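Local atomic coordinates of geranylgeranyl pyrophosphate synthetase (Pyrococcus horikoshii, PDB entry 1WY0), a protein that probably catalyses the condensation of isopentenyl diphosphate with allylic diphosphates to build the twenty-carbon chain of geranylgeranyl diphosphate. Residues A[22-27]-A[38-43]; A[245-250]-A[297-303]; A[261-265]-A[289-294]. All coordinates share one frame. Residues are numbered along the deposited sequence.

Contact 1 (A[22-27]-A[38-43])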
ATOM      1  N   ILE A  22      11.511  10.983   9.563  1.00 41.50           N
ATOM      2  CA  ILE A  22      10.815  10.772   8.307  1.00 40.87           C
ATOM      3  C   ILE A  22      11.785  10.754   7.140  1.00 41.23           C
ATOM      4  O   ILE A  22      11.794   9.821   6.339  1.00 41.09           O
ATOM      5  CB  ILE A  22       9.762  11.878   8.046  1.00 40.92           C
ATOM      6  CG1 ILE A  22       8.516  11.616   8.894  1.00 39.21           C
ATOM      7  CG2 ILE A  22       9.410  11.929   6.559  1.00 37.80           C
ATOM      8  CD1 ILE A  22       7.449  12.664   8.753  1.00 38.44           C
ATOM      9  N   PHE A  23      12.618  11.781   7.050  1.00 42.08           N
ATOM     10  CA  PHE A  23      13.551  11.870   5.944  1.00 43.05           C
ATOM     11  C   PHE A  23      14.771  10.967   6.002  1.00 43.16           C
ATOM     12  O   PHE A  23      15.574  10.950   5.075  1.00 44.04           O
ATOM     13  CB  PHE A  23      13.943  13.330   5.731  1.00 43.72           C
ATOM     14  CG  PHE A  23      12.810  14.164   5.201  1.00 44.79           C
ATOM     15  CD1 PHE A  23      12.246  13.875   3.961  1.00 43.55           C
ATOM     16  CD2 PHE A  23      12.263  15.190   5.959  1.00 44.09           C
ATOM     17  CE1 PHE A  23      11.156  14.586   3.488  1.00 44.23           C
ATOM     18  CE2 PHE A  23      11.169  15.911   5.496  1.00 44.97           C
ATOM     19  CZ  PHE A  23      10.614  15.607   4.256  1.00 45.25           C
ATOM     20  N   GLU A  24      14.921  10.209   7.081  1.00 43.50           N
ATOM     21  CA  GLU A  24      16.041   9.287   7.134  1.00 44.28           C
ATOM     22  C   GLU A  24      15.486   7.967   6.611  1.00 43.68           C
ATOM     23  O   GLU A  24      16.233   7.096   6.164  1.00 45.07           O
ATOM     24  CB  GLU A  24      16.596   9.141   8.554  1.00 47.00           C
ATOM     25  CG  GLU A  24      15.881   8.169   9.464  1.00 50.76           C
ATOM     26  CD  GLU A  24      16.641   7.974  10.766  1.00 53.04           C
ATOM     27  OE1 GLU A  24      17.141   8.985  11.309  1.00 54.57           O
ATOM     28  OE2 GLU A  24      16.737   6.819  11.244  1.00 53.72           O
ATOM     29  N   LEU A  25      14.159   7.841   6.662  1.00 42.56           N
ATOM     30  CA  LEU A  25      13.463   6.664   6.154  1.00 40.86           C
ATOM     31  C   LEU A  25      13.269   6.839   4.646  1.00 39.99           C
ATOM     32  O   LEU A  25      13.406   5.885   3.885  1.00 41.36           O
ATOM     33  CB  LEU A  25      12.102   6.495   6.836  1.00 39.34           C
ATOM     34  CG  LEU A  25      12.048   5.810   8.206  1.00 39.27           C
ATOM     35  CD1 LEU A  25      10.637   5.872   8.736  1.00 39.33           C
ATOM     36  CD2 LEU A  25      12.496   4.356   8.092  1.00 41.82           C
ATOM     37  N   ILE A  26      12.943   8.056   4.219  1.00 38.68           N
ATOM     38  CA  ILE A  26      12.766   8.332   2.799  1.00 39.86           C
ATOM     39  C   ILE A  26      13.750   9.413   2.361  1.00 40.73           C
ATOM     40  O   ILE A  26      13.395  10.578   2.172  1.00 41.03           O
ATOM     41  CB  ILE A  26      11.303   8.761   2.442  1.00 38.76           C
ATOM     42  CG1 ILE A  26      10.863   9.972   3.263  1.00 39.27           C
ATOM     43  CG2 ILE A  26      10.342   7.612   2.715  1.00 39.33           C
ATOM     44  CD1 ILE A  26       9.478  10.468   2.888  1.00 37.68           C
ATOM     45  N   PRO A  27      15.023   9.030   2.211  1.00 41.73           N
ATOM     46  CA  PRO A  27      16.095   9.909   1.764  1.00 44.12           C
ATOM     47  C   PRO A  27      16.185   9.950   0.234  1.00 45.72           C
ATOM     48  O   PRO A  27      15.486   9.247  -0.481  1.00 45.27           O
ATOM     49  CB  PRO A  27      17.404   9.372   2.348  1.00 43.49           C
ATOM     50  CG  PRO A  27      17.197   7.857   2.342  1.00 42.32           C
ATOM     51  CD  PRO A  27      15.612   7.739   2.517  1.00 42.26           C
ATOM     52  N   ALA A  38       7.837  10.239  -3.490  1.00 28.27           N
ATOM     53  CA  ALA A  38       7.450   9.898  -2.118  1.00 28.06           C
ATOM     54  C   ALA A  38       7.699  11.047  -1.130  1.00 29.63           C
ATOM     55  O   ALA A  38       6.917  11.264  -0.199  1.00 30.13           O
ATOM     56  CB  ALA A  38       8.209   8.660  -1.658  1.00 26.77           C
ATOM     57  N   ARG A  39       8.796  11.770  -1.328  1.00 30.75           N
ATOM     58  CA  ARG A  39       9.151  12.896  -0.469  1.00 32.26           C
ATOM     59  C   ARG A  39       8.330  14.153  -0.731  1.00 32.58           C
ATOM     60  O   ARG A  39       8.230  15.017   0.134  1.00 34.66           O
ATOM     61  CB  ARG A  39      10.636  13.245  -0.646  1.00 31.61           C
ATOM     62  CG  ARG A  39      11.592  12.389   0.171  1.00 32.63           C
ATOM     63  CD  ARG A  39      13.004  12.409  -0.432  1.00 34.48           C
ATOM     64  NE  ARG A  39      13.593  13.745  -0.439  1.00 33.12           N
ATOM     65  CZ  ARG A  39      14.367  14.232   0.526  1.00 35.09           C
ATOM     66  NH1 ARG A  39      14.658  13.493   1.585  1.00 33.91           N
ATOM     67  NH2 ARG A  39      14.835  15.470   0.438  1.00 36.35           N
ATOM     68  N   HIS A  40       7.737  14.257  -1.915  1.00 32.61           N
ATOM     69  CA  HIS A  40       6.980  15.448  -2.279  1.00 32.75           C
ATOM     70  C   HIS A  40       5.981  15.978  -1.239  1.00 34.57           C
ATOM     71  O   HIS A  40       6.054  17.147  -0.846  1.00 33.62           O
ATOM     72  CB  HIS A  40       6.271  15.230  -3.621  1.00 32.23           C
ATOM     73  CG  HIS A  40       5.661  16.479  -4.182  1.00 31.68           C
ATOM     74  ND1 HIS A  40       6.415  17.567  -4.564  1.00 31.44           N
ATOM     75  CD2 HIS A  40       4.370  16.827  -4.392  1.00 32.05           C
ATOM     76  CE1 HIS A  40       5.617  18.532  -4.982  1.00 30.08           C
ATOM     77  NE2 HIS A  40       4.370  18.109  -4.889  1.00 33.27           N
ATOM     78  N   TYR A  41       5.039  15.156  -0.785  1.00 35.15           N
ATOM     79  CA  TYR A  41       4.089  15.680   0.198  1.00 35.15           C
ATOM     80  C   TYR A  41       4.722  15.937   1.563  1.00 35.50           C
ATOM     81  O   TYR A  41       4.453  16.960   2.184  1.00 35.03           O
ATOM     82  CB  TYR A  41       2.867  14.768   0.328  1.00 36.39           C
ATOM     83  CG  TYR A  41       1.900  14.883  -0.839  1.00 36.37           C
ATOM     84  CD1 TYR A  41       2.039  15.894  -1.793  1.00 35.71           C
ATOM     85  CD2 TYR A  41       0.845  13.987  -0.980  1.00 37.07           C
ATOM     86  CE1 TYR A  41       1.154  16.003  -2.857  1.00 37.43           C
ATOM     87  CE2 TYR A  41      -0.045  14.085  -2.036  1.00 38.64           C
ATOM     88  CZ  TYR A  41       0.109  15.091  -2.974  1.00 39.84           C
ATOM     89  OH  TYR A  41      -0.783  15.177  -4.025  1.00 40.69           O
ATOM     90  N   PRO A  42       5.567  15.011   2.051  1.00 35.22           N
ATOM     91  CA  PRO A  42       6.217  15.204   3.350  1.00 35.99           C
ATOM     92  C   PRO A  42       7.031  16.507   3.390  1.00 39.00           C
ATOM     93  O   PRO A  42       7.132  17.151   4.434  1.00 38.71           O
ATOM     94  CB  PRO A  42       7.096  13.965   3.470  1.00 35.18           C
ATOM     95  CG  PRO A  42       6.242  12.921   2.826  1.00 33.23           C
ATOM     96  CD  PRO A  42       5.757  13.630   1.580  1.00 32.69           C
ATOM     97  N   LEU A  43       7.605  16.882   2.247  1.00 41.01           N
ATOM     98  CA  LEU A  43       8.425  18.080   2.067  1.00 42.91           C
ATOM     99  C   LEU A  43       7.580  19.357   1.983  1.00 45.30           C
ATOM    100  O   LEU A  43       8.067  20.476   2.066  1.00 46.47           O
ATOM    101  CB  LEU A  43       9.233  17.921   0.768  1.00 42.57           C
ATOM    102  CG  LEU A  43      10.608  17.282   0.968  1.00 43.04           C
ATOM    103  CD1 LEU A  43      11.394  17.217  -0.344  1.00 43.27           C
ATOM    104  CD2 LEU A  43      11.489  18.052   1.954  1.00 44.49           C
TER

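Contact 2 (A[245-250]-A[297-303])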
ATOM      1  N   LEU A 245     -21.385  16.204   5.590  1.00 32.57           N
ATOM      2  CA  LEU A 245     -22.485  16.043   6.540  1.00 31.56           C
ATOM      3  C   LEU A 245     -23.563  17.082   6.276  1.00 32.13           C
ATOM      4  O   LEU A 245     -24.736  16.853   6.561  1.00 32.16           O
ATOM      5  CB  LEU A 245     -21.982  16.195   7.976  1.00 28.89           C
ATOM      6  CG  LEU A 245     -23.073  16.206   9.049  1.00 27.00           C
ATOM      7  CD1 LEU A 245     -24.008  15.019   8.872  1.00 27.73           C
ATOM      8  CD2 LEU A 245     -22.418  16.186  10.419  1.00 25.50           C
ATOM      9  N   ILE A 246     -23.152  18.229   5.738  1.00 30.83           N
ATOM     10  CA  ILE A 246     -24.069  19.313   5.419  1.00 31.89           C
ATOM     11  C   ILE A 246     -25.022  18.894   4.302  1.00 32.84           C
ATOM     12  O   ILE A 246     -26.233  19.113   4.375  1.00 34.47           O
ATOM     13  CB  ILE A 246     -23.289  20.566   4.975  1.00 32.77           C
ATOM     14  CG1 ILE A 246     -22.312  20.975   6.078  1.00 33.38           C
ATOM     15  CG2 ILE A 246     -24.253  21.705   4.657  1.00 32.65           C
ATOM     16  CD1 ILE A 246     -21.238  21.945   5.636  1.00 36.36           C
ATOM     17  N   VAL A 247     -24.466  18.285   3.263  1.00 33.49           N
ATOM     18  CA  VAL A 247     -25.252  17.832   2.127  1.00 32.09           C
ATOM     19  C   VAL A 247     -26.144  16.650   2.532  1.00 32.48           C
ATOM     20  O   VAL A 247     -27.262  16.510   2.031  1.00 30.17           O
ATOM     21  CB  VAL A 247     -24.312  17.428   0.974  1.00 33.82           C
ATOM     22  CG1 VAL A 247     -25.072  16.724  -0.104  1.00 36.71           C
ATOM     23  CG2 VAL A 247     -23.651  18.659   0.404  1.00 34.97           C
ATOM     24  N   ALA A 248     -25.655  15.798   3.433  1.00 31.75           N
ATOM     25  CA  ALA A 248     -26.452  14.660   3.884  1.00 32.78           C
ATOM     26  C   ALA A 248     -27.662  15.168   4.674  1.00 32.94           C
ATOM     27  O   ALA A 248     -28.775  14.670   4.504  1.00 32.76           O
ATOM     28  CB  ALA A 248     -25.615  13.727   4.750  1.00 30.80           C
ATOM     29  N   HIS A 249     -27.446  16.153   5.538  1.00 33.30           N
ATOM     30  CA  HIS A 249     -28.545  16.708   6.320  1.00 34.37           C
ATOM     31  C   HIS A 249     -29.569  17.333   5.388  1.00 34.82           C
ATOM     32  O   HIS A 249     -30.771  17.188   5.587  1.00 36.76           O
ATOM     33  CB  HIS A 249     -28.045  17.776   7.289  1.00 35.39           C
ATOM     34  CG  HIS A 249     -29.140  18.451   8.057  1.00 36.48           C
ATOM     35  ND1 HIS A 249     -29.827  19.545   7.574  1.00 37.57           N
ATOM     36  CD2 HIS A 249     -29.637  18.215   9.293  1.00 38.40           C
ATOM     37  CE1 HIS A 249     -30.698  19.954   8.478  1.00 38.21           C
ATOM     38  NE2 HIS A 249     -30.601  19.163   9.531  1.00 37.89           N
ATOM     39  N   PHE A 250     -29.097  18.037   4.369  1.00 33.83           N
ATOM     40  CA  PHE A 250     -30.020  18.693   3.440  1.00 33.59           C
ATOM     41  C   PHE A 250     -30.899  17.690   2.681  1.00 34.17           C
ATOM     42  O   PHE A 250     -32.106  17.851   2.540  1.00 34.71           O
ATOM     43  CB  PHE A 250     -29.205  19.518   2.445  1.00 31.33           C
ATOM     44  CG  PHE A 250     -30.083  19.932   1.301  1.00 30.67           C
ATOM     45  CD1 PHE A 250     -30.043  19.218   0.111  1.00 29.58           C
ATOM     46  CD2 PHE A 250     -30.901  21.042   1.423  1.00 33.42           C
ATOM     47  CE1 PHE A 250     -30.825  19.619  -0.963  1.00 31.15           C
ATOM     48  CE2 PHE A 250     -31.685  21.440   0.343  1.00 31.31           C
ATOM     49  CZ  PHE A 250     -31.651  20.730  -0.851  1.00 30.92           C
ATOM     50  N   TYR A 297     -32.670  24.887   5.407  1.00 39.08           N
ATOM     51  CA  TYR A 297     -32.979  23.758   6.280  1.00 37.43           C
ATOM     52  C   TYR A 297     -31.998  23.621   7.455  1.00 36.87           C
ATOM     53  O   TYR A 297     -31.931  22.593   8.118  1.00 36.09           O
ATOM     54  CB  TYR A 297     -32.956  22.475   5.442  1.00 36.48           C
ATOM     55  CG  TYR A 297     -34.055  22.492   4.441  1.00 35.58           C
ATOM     56  CD1 TYR A 297     -35.328  22.051   4.792  1.00 36.24           C
ATOM     57  CD2 TYR A 297     -33.806  22.909   3.135  1.00 35.39           C
ATOM     58  CE1 TYR A 297     -36.345  22.036   3.850  1.00 35.42           C
ATOM     59  CE2 TYR A 297     -34.817  22.887   2.189  1.00 36.27           C
ATOM     60  CZ  TYR A 297     -36.083  22.449   2.543  1.00 36.19           C
ATOM     61  OH  TYR A 297     -37.103  22.450   1.611  1.00 36.92           O
ATOM     62  N   GLY A 298     -31.183  24.673   7.677  1.00 37.70           N
ATOM     63  CA  GLY A 298     -30.296  24.663   8.841  1.00 35.62           C
ATOM     64  C   GLY A 298     -29.139  23.663   8.686  1.00 34.59           C
ATOM     65  O   GLY A 298     -28.381  23.390   9.607  1.00 35.08           O
ATOM     66  N   SER A 299     -28.988  23.114   7.489  1.00 34.29           N
ATOM     67  CA  SER A 299     -27.948  22.117   7.239  1.00 35.96           C
ATOM     68  C   SER A 299     -26.533  22.555   7.632  1.00 35.89           C
ATOM     69  O   SER A 299     -25.809  21.793   8.260  1.00 36.04           O
ATOM     70  CB  SER A 299     -27.978  21.699   5.766  1.00 34.33           C
ATOM     71  OG  SER A 299     -29.198  21.033   5.463  1.00 36.63           O
ATOM     72  N   ILE A 300     -26.124  23.765   7.267  1.00 35.45           N
ATOM     73  CA  ILE A 300     -24.784  24.196   7.633  1.00 37.54           C
ATOM     74  C   ILE A 300     -24.662  24.274   9.157  1.00 38.36           C
ATOM     75  O   ILE A 300     -23.777  23.663   9.748  1.00 39.25           O
ATOM     76  CB  ILE A 300     -24.422  25.562   7.015  1.00 36.00           C
ATOM     77  CG1 ILE A 300     -24.508  25.492   5.485  1.00 37.44           C
ATOM     78  CG2 ILE A 300     -23.011  25.935   7.420  1.00 35.99           C
ATOM     79  CD1 ILE A 300     -24.097  26.772   4.764  1.00 36.21           C
ATOM     80  N   ASP A 301     -25.561  25.022   9.785  1.00 39.66           N
ATOM     81  CA  ASP A 301     -25.571  25.176  11.239  1.00 41.87           C
ATOM     82  C   ASP A 301     -25.594  23.793  11.911  1.00 40.17           C
ATOM     83  O   ASP A 301     -24.894  23.548  12.895  1.00 39.39           O
ATOM     84  CB  ASP A 301     -26.808  25.991  11.646  1.00 45.98           C
ATOM     85  CG  ASP A 301     -26.537  26.931  12.801  1.00 51.24           C
ATOM     86  OD1 ASP A 301     -26.487  26.466  13.967  1.00 53.37           O
ATOM     87  OD2 ASP A 301     -26.374  28.146  12.539  1.00 53.58           O
ATOM     88  N   TYR A 302     -26.403  22.892  11.370  1.00 38.98           N
ATOM     89  CA  TYR A 302     -26.502  21.539  11.901  1.00 40.32           C
ATOM     90  C   TYR A 302     -25.124  20.895  12.024  1.00 39.10           C
ATOM     91  O   TYR A 302     -24.744  20.438  13.101  1.00 38.20           O
ATOM     92  CB  TYR A 302     -27.371  20.674  10.989  1.00 40.17           C
ATOM     93  CG  TYR A 302     -27.299  19.192  11.301  1.00 42.16           C
ATOM     94  CD1 TYR A 302     -28.069  18.630  12.322  1.00 43.25           C
ATOM     95  CD2 TYR A 302     -26.445  18.354  10.581  1.00 43.49           C
ATOM     96  CE1 TYR A 302     -27.983  17.265  12.619  1.00 45.17           C
ATOM     97  CE2 TYR A 302     -26.350  16.999  10.864  1.00 43.68           C
ATOM     98  CZ  TYR A 302     -27.118  16.460  11.886  1.00 45.55           C
ATOM     99  OH  TYR A 302     -26.993  15.129  12.188  1.00 47.08           O
ATOM    100  N   ALA A 303     -24.389  20.855  10.913  1.00 37.95           N
ATOM    101  CA  ALA A 303     -23.054  20.259  10.887  1.00 37.31           C
ATOM    102  C   ALA A 303     -22.090  20.979  11.829  1.00 37.47           C
ATOM    103  O   ALA A 303     -21.233  20.350  12.464  1.00 38.50           O
ATOM    104  CB  ALA A 303     -22.507  20.267   9.460  1.00 36.06           C
TER

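Contact 3 (A[261-265]-A[289-294])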
ATOM      1  N   ARG A 261     -33.826  20.828  -7.478  1.00 45.69           N
ATOM      2  CA  ARG A 261     -33.112  22.003  -7.970  1.00 45.94           C
ATOM      3  C   ARG A 261     -31.648  21.989  -7.510  1.00 45.24           C
ATOM      4  O   ARG A 261     -30.715  22.311  -8.238  1.00 46.38           O
ATOM      5  CB  ARG A 261     -33.836  23.236  -7.427  1.00 46.73           C
ATOM      6  CG  ARG A 261     -33.197  24.548  -7.876  1.00 49.19           C
ATOM      7  CD  ARG A 261     -32.881  24.559  -9.373  1.00 51.72           C
ATOM      8  NE  ARG A 261     -32.403  25.881  -9.785  1.00 52.95           N
ATOM      9  CZ  ARG A 261     -31.797  25.976 -10.978  1.00 54.07           C
ATOM     10  NH1 ARG A 261     -31.665  24.905 -11.741  1.00 53.39           N
ATOM     11  NH2 ARG A 261     -31.306  27.151 -11.374  1.00 56.25           N
ATOM     12  N   PHE A 262     -31.472  21.618  -6.230  1.00 44.14           N
ATOM     13  CA  PHE A 262     -30.127  21.507  -5.686  1.00 43.26           C
ATOM     14  C   PHE A 262     -29.268  20.539  -6.508  1.00 43.82           C
ATOM     15  O   PHE A 262     -28.074  20.723  -6.707  1.00 45.32           O
ATOM     16  CB  PHE A 262     -30.262  20.992  -4.254  1.00 40.57           C
ATOM     17  CG  PHE A 262     -28.908  20.920  -3.614  1.00 39.65           C
ATOM     18  CD1 PHE A 262     -28.302  22.087  -3.163  1.00 38.94           C
ATOM     19  CD2 PHE A 262     -28.309  19.691  -3.404  1.00 39.32           C
ATOM     20  CE1 PHE A 262     -27.092  22.017  -2.490  1.00 39.61           C
ATOM     21  CE2 PHE A 262     -27.096  19.629  -2.727  1.00 38.57           C
ATOM     22  CZ  PHE A 262     -26.485  20.789  -2.267  1.00 39.01           C
ATOM     23  N   LEU A 263     -29.919  19.450  -6.961  1.00 45.22           N
ATOM     24  CA  LEU A 263     -29.181  18.430  -7.699  1.00 45.86           C
ATOM     25  C   LEU A 263     -28.761  18.903  -9.094  1.00 47.56           C
ATOM     26  O   LEU A 263     -27.759  18.474  -9.653  1.00 48.02           O
ATOM     27  CB  LEU A 263     -30.052  17.177  -7.800  1.00 45.56           C
ATOM     28  CG  LEU A 263     -29.800  16.202  -6.648  1.00 43.71           C
ATOM     29  CD1 LEU A 263     -30.526  14.870  -6.842  1.00 44.87           C
ATOM     30  CD2 LEU A 263     -28.321  15.860  -6.471  1.00 41.91           C
ATOM     31  N   LYS A 264     -29.585  19.783  -9.685  1.00 49.70           N
ATOM     32  CA  LYS A 264     -29.182  20.351 -10.961  1.00 51.91           C
ATOM     33  C   LYS A 264     -27.862  21.115 -10.818  1.00 52.47           C
ATOM     34  O   LYS A 264     -26.935  20.976 -11.606  1.00 53.91           O
ATOM     35  CB  LYS A 264     -30.285  21.289 -11.446  1.00 53.48           C
ATOM     36  CG  LYS A 264     -31.374  20.551 -12.228  1.00 55.91           C
ATOM     37  CD  LYS A 264     -32.186  21.492 -13.115  1.00 58.77           C
ATOM     38  CE  LYS A 264     -33.561  21.807 -12.517  1.00 60.89           C
ATOM     39  NZ  LYS A 264     -34.021  23.101 -13.007  1.00 59.82           N
ATOM     40  N   ILE A 265     -27.811  21.963  -9.771  1.00 51.62           N
ATOM     41  CA  ILE A 265     -26.649  22.830  -9.598  1.00 51.68           C
ATOM     42  C   ILE A 265     -25.637  22.272  -8.591  1.00 52.31           C
ATOM     43  O   ILE A 265     -24.910  23.005  -7.931  1.00 53.21           O
ATOM     44  CB  ILE A 265     -27.140  24.197  -9.121  1.00 51.52           C
ATOM     45  CG1 ILE A 265     -27.939  24.043  -7.825  1.00 50.69           C
ATOM     46  CG2 ILE A 265     -28.069  24.819 -10.178  1.00 50.51           C
ATOM     47  CD1 ILE A 265     -28.519  25.370  -7.340  1.00 50.00           C
ATOM     48  N   GLU A 289     -27.168  29.969  -4.901  1.00 39.37           N
ATOM     49  CA  GLU A 289     -28.514  29.414  -4.833  1.00 39.61           C
ATOM     50  C   GLU A 289     -28.479  28.068  -4.111  1.00 39.02           C
ATOM     51  O   GLU A 289     -29.448  27.688  -3.460  1.00 38.24           O
ATOM     52  CB  GLU A 289     -29.103  29.229  -6.236  1.00 40.17           C
ATOM     53  CG  GLU A 289     -30.344  28.340  -6.251  1.00 41.99           C
ATOM     54  CD  GLU A 289     -31.040  28.267  -7.602  1.00 44.08           C
ATOM     55  OE1 GLU A 289     -30.410  28.573  -8.641  1.00 43.65           O
ATOM     56  OE2 GLU A 289     -32.229  27.880  -7.619  1.00 46.50           O
ATOM     57  N   ALA A 290     -27.356  27.359  -4.227  1.00 38.68           N
ATOM     58  CA  ALA A 290     -27.183  26.053  -3.588  1.00 38.89           C
ATOM     59  C   ALA A 290     -26.914  26.209  -2.094  1.00 38.80           C
ATOM     60  O   ALA A 290     -27.421  25.446  -1.279  1.00 38.13           O
ATOM     61  CB  ALA A 290     -26.038  25.293  -4.247  1.00 37.77           C
ATOM     62  N   ILE A 291     -26.112  27.203  -1.734  1.00 38.02           N
ATOM     63  CA  ILE A 291     -25.825  27.434  -0.330  1.00 38.41           C
ATOM     64  C   ILE A 291     -27.089  27.941   0.364  1.00 38.45           C
ATOM     65  O   ILE A 291     -27.333  27.636   1.532  1.00 37.30           O
ATOM     66  CB  ILE A 291     -24.674  28.439  -0.166  1.00 38.35           C
ATOM     67  CG1 ILE A 291     -23.376  27.775  -0.632  1.00 37.49           C
ATOM     68  CG2 ILE A 291     -24.579  28.912   1.276  1.00 38.24           C
ATOM     69  CD1 ILE A 291     -22.145  28.656  -0.580  1.00 38.81           C
ATOM     70  N   ASP A 292     -27.903  28.695  -0.370  1.00 39.94           N
ATOM     71  CA  ASP A 292     -29.147  29.209   0.186  1.00 41.12           C
ATOM     72  C   ASP A 292     -30.114  28.062   0.474  1.00 41.09           C
ATOM     73  O   ASP A 292     -30.848  28.082   1.465  1.00 42.40           O
ATOM     74  CB  ASP A 292     -29.798  30.201  -0.779  1.00 43.13           C
ATOM     75  CG  ASP A 292     -29.109  31.550  -0.777  1.00 46.08           C
ATOM     76  OD1 ASP A 292     -28.425  31.867   0.224  1.00 46.10           O
ATOM     77  OD2 ASP A 292     -29.264  32.297  -1.767  1.00 48.46           O
ATOM     78  N   LEU A 293     -30.117  27.069  -0.406  1.00 39.88           N
ATOM     79  CA  LEU A 293     -30.981  25.912  -0.232  1.00 38.82           C
ATOM     80  C   LEU A 293     -30.585  25.169   1.033  1.00 38.35           C
ATOM     81  O   LEU A 293     -31.436  24.665   1.747  1.00 39.74           O
ATOM     82  CB  LEU A 293     -30.878  24.981  -1.441  1.00 37.66           C
ATOM     83  CG  LEU A 293     -31.792  25.363  -2.599  1.00 38.47           C
ATOM     84  CD1 LEU A 293     -31.609  24.398  -3.757  1.00 39.41           C
ATOM     85  CD2 LEU A 293     -33.231  25.348  -2.117  1.00 38.35           C
ATOM     86  N   LEU A 294     -29.286  25.121   1.306  1.00 37.63           N
ATOM     87  CA  LEU A 294     -28.761  24.447   2.486  1.00 38.49           C
ATOM     88  C   LEU A 294     -29.104  25.182   3.788  1.00 38.49           C
ATOM     89  O   LEU A 294     -29.391  24.554   4.812  1.00 38.96           O
ATOM     90  CB  LEU A 294     -27.238  24.317   2.372  1.00 39.12           C
ATOM     91  CG  LEU A 294     -26.677  23.490   1.211  1.00 39.32           C
ATOM     92  CD1 LEU A 294     -25.164  23.522   1.260  1.00 39.30           C
ATOM     93  CD2 LEU A 294     -27.189  22.056   1.299  1.00 40.59           C
TER

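Contact 1 (A[22-27]-A[38-43])
The two segments run past each other in opposite senses. CA of I22 lies 8.1 Å from CA of P42, and CA of I26 lies 6.7 Å from CA of R39. Residues 22-25 end the long helix 3-25, and I26 is the first residue to leave helical angles. Segment 38-43 lies on helix 32-40, and its backbone keeps helical angles as far as L43. R39 spans the gap: R39 NH1 donates a nearly straight hydrogen bond to I26 O (3.2 Å, 171°). Its NE is held from outside by a salt bridge to E36. F23 lies beside it, with CE1 over one face of the guanidinium and F23 CD1 3.4 Å from R39 NH1. The tip of the F23 ring reaches L43, CZ to CD2 3.5 Å, and P42, CZ to CB 4.0 Å. Deeper in, I26 CD1 touches P42 CG at 4.1 Å. I26 and A38 also rest on helix 107-126, and I22 rests on helix 69-90. P42 O accepts a hydrogen bond from R48 NH2, in the GGKRVRP sequence that probably binds the isopentenyl diphosphate, as in related prenyl synthases. R39, F23 and L43 form the more exposed part; I22, I26, A38 and P42 are buried. The arginine serves a carbonyl beyond the helix end, while apolar contacts join the N-terminal helix to the next.

Contact 2 (A[245-250]-A[297-303])
One histidine, H249, meets a hydroxyl, a carbonyl and an aromatic ring at once. H249 ND1 is 2.7 Å from S299 OG in a hydrogen bond whose donor may be either atom. H249 CE1 lies only 2.9 Å from Y297 O, near the ring plane. Over one face sits Y302, in an offset stack with centroids 4.3 Å apart and planes at 29°. Y302 CB adds a CH-pi contact, 3.9 Å from the H249 ring centroid. The helices behind these side chains cross steeply: the axes of 245-250 and 299-303 approach to 8.2 Å at 126°. The backbones come closest at I246 and S299, with CA atoms 5.1 Å apart. G298 has positive phi and is the C-prime residue of a Schellman motif ending helix 283-296. It is also the N-cap of the next helix, so the chain turns beside H249. Apolar packing flanks the histidine. I246 CG1 meets A303 CB at 3.5 Å, and L245 CD1 meets Y302 CE2 at 3.7 Å. F250 CE2 touches Y297 CD2 at 3.8 Å, while the Y297 hydroxyl is hydrogen-bonded to D258. Helices 167-193 and 197-224 cover the L245 side, and helix 283-296 covers F250. This joins two helices of the all-alpha isoprenoid synthase fold. H249 is buried; S299 gives its ND1 a hydrogen-bonding partner, and Y302 covers one ring face, so a polar side chain is accommodated among mainly apolar neighbours.

Contact 3 (A[261-265]-A[289-294])
A side-on salt bridge joins R261 to E289. R261 NE donates to E289 OE2 at 3.0 Å, and a weak second bond runs from R261 NH2 to E289 OE1 at 3.2 Å. The carboxylate meets the edge of the guanidinium, near its plane. This is helix-helix packing in the all-alpha isoprenoid synthase fold, between the end of helix 256-264 and helix 283-296. The backbones are nearest at F262 and A290, with CA atoms 5.8 Å apart, consistent with the small side chain of A290, which points toward the other segment. Beneath the ion pair, I265 CD1 packs on E289 CG at 3.7 Å and on A290 CB at 4.0 Å. I265 has just left the helix. F262 is also buried. Its ring also stacks on F266 and meets F250 and F251 of helix 245-253, so the interface extends into an aromatic cluster. L293 CD1 reaches F262 CB at 3.7 Å. Farther along, F262 CE1 lies 3.8 Å from L294 CD2.

From the N terminus, contact 1 comes first. It closes a short loop between helices 3-25 and 32-40, and is complete long before the others open. Contact 2 opens at 245 and closes at 303. Contact 3 is nested inside that span, with its ends at 261 and 294. Together they tie helices 245-253, 256-264, 283-296 and 299-315 to one another. Their centres are about 12 Å apart, and F250 packs on F262, L293 and L294. S299 N lies 3.1 Å from L294 O, a probable hydrogen bond. Contact 1 lies on the opposite side of the chain's centre from the other two; its centre is about 38 Å from that of contact 2 and about 42 Å from that of contact 3.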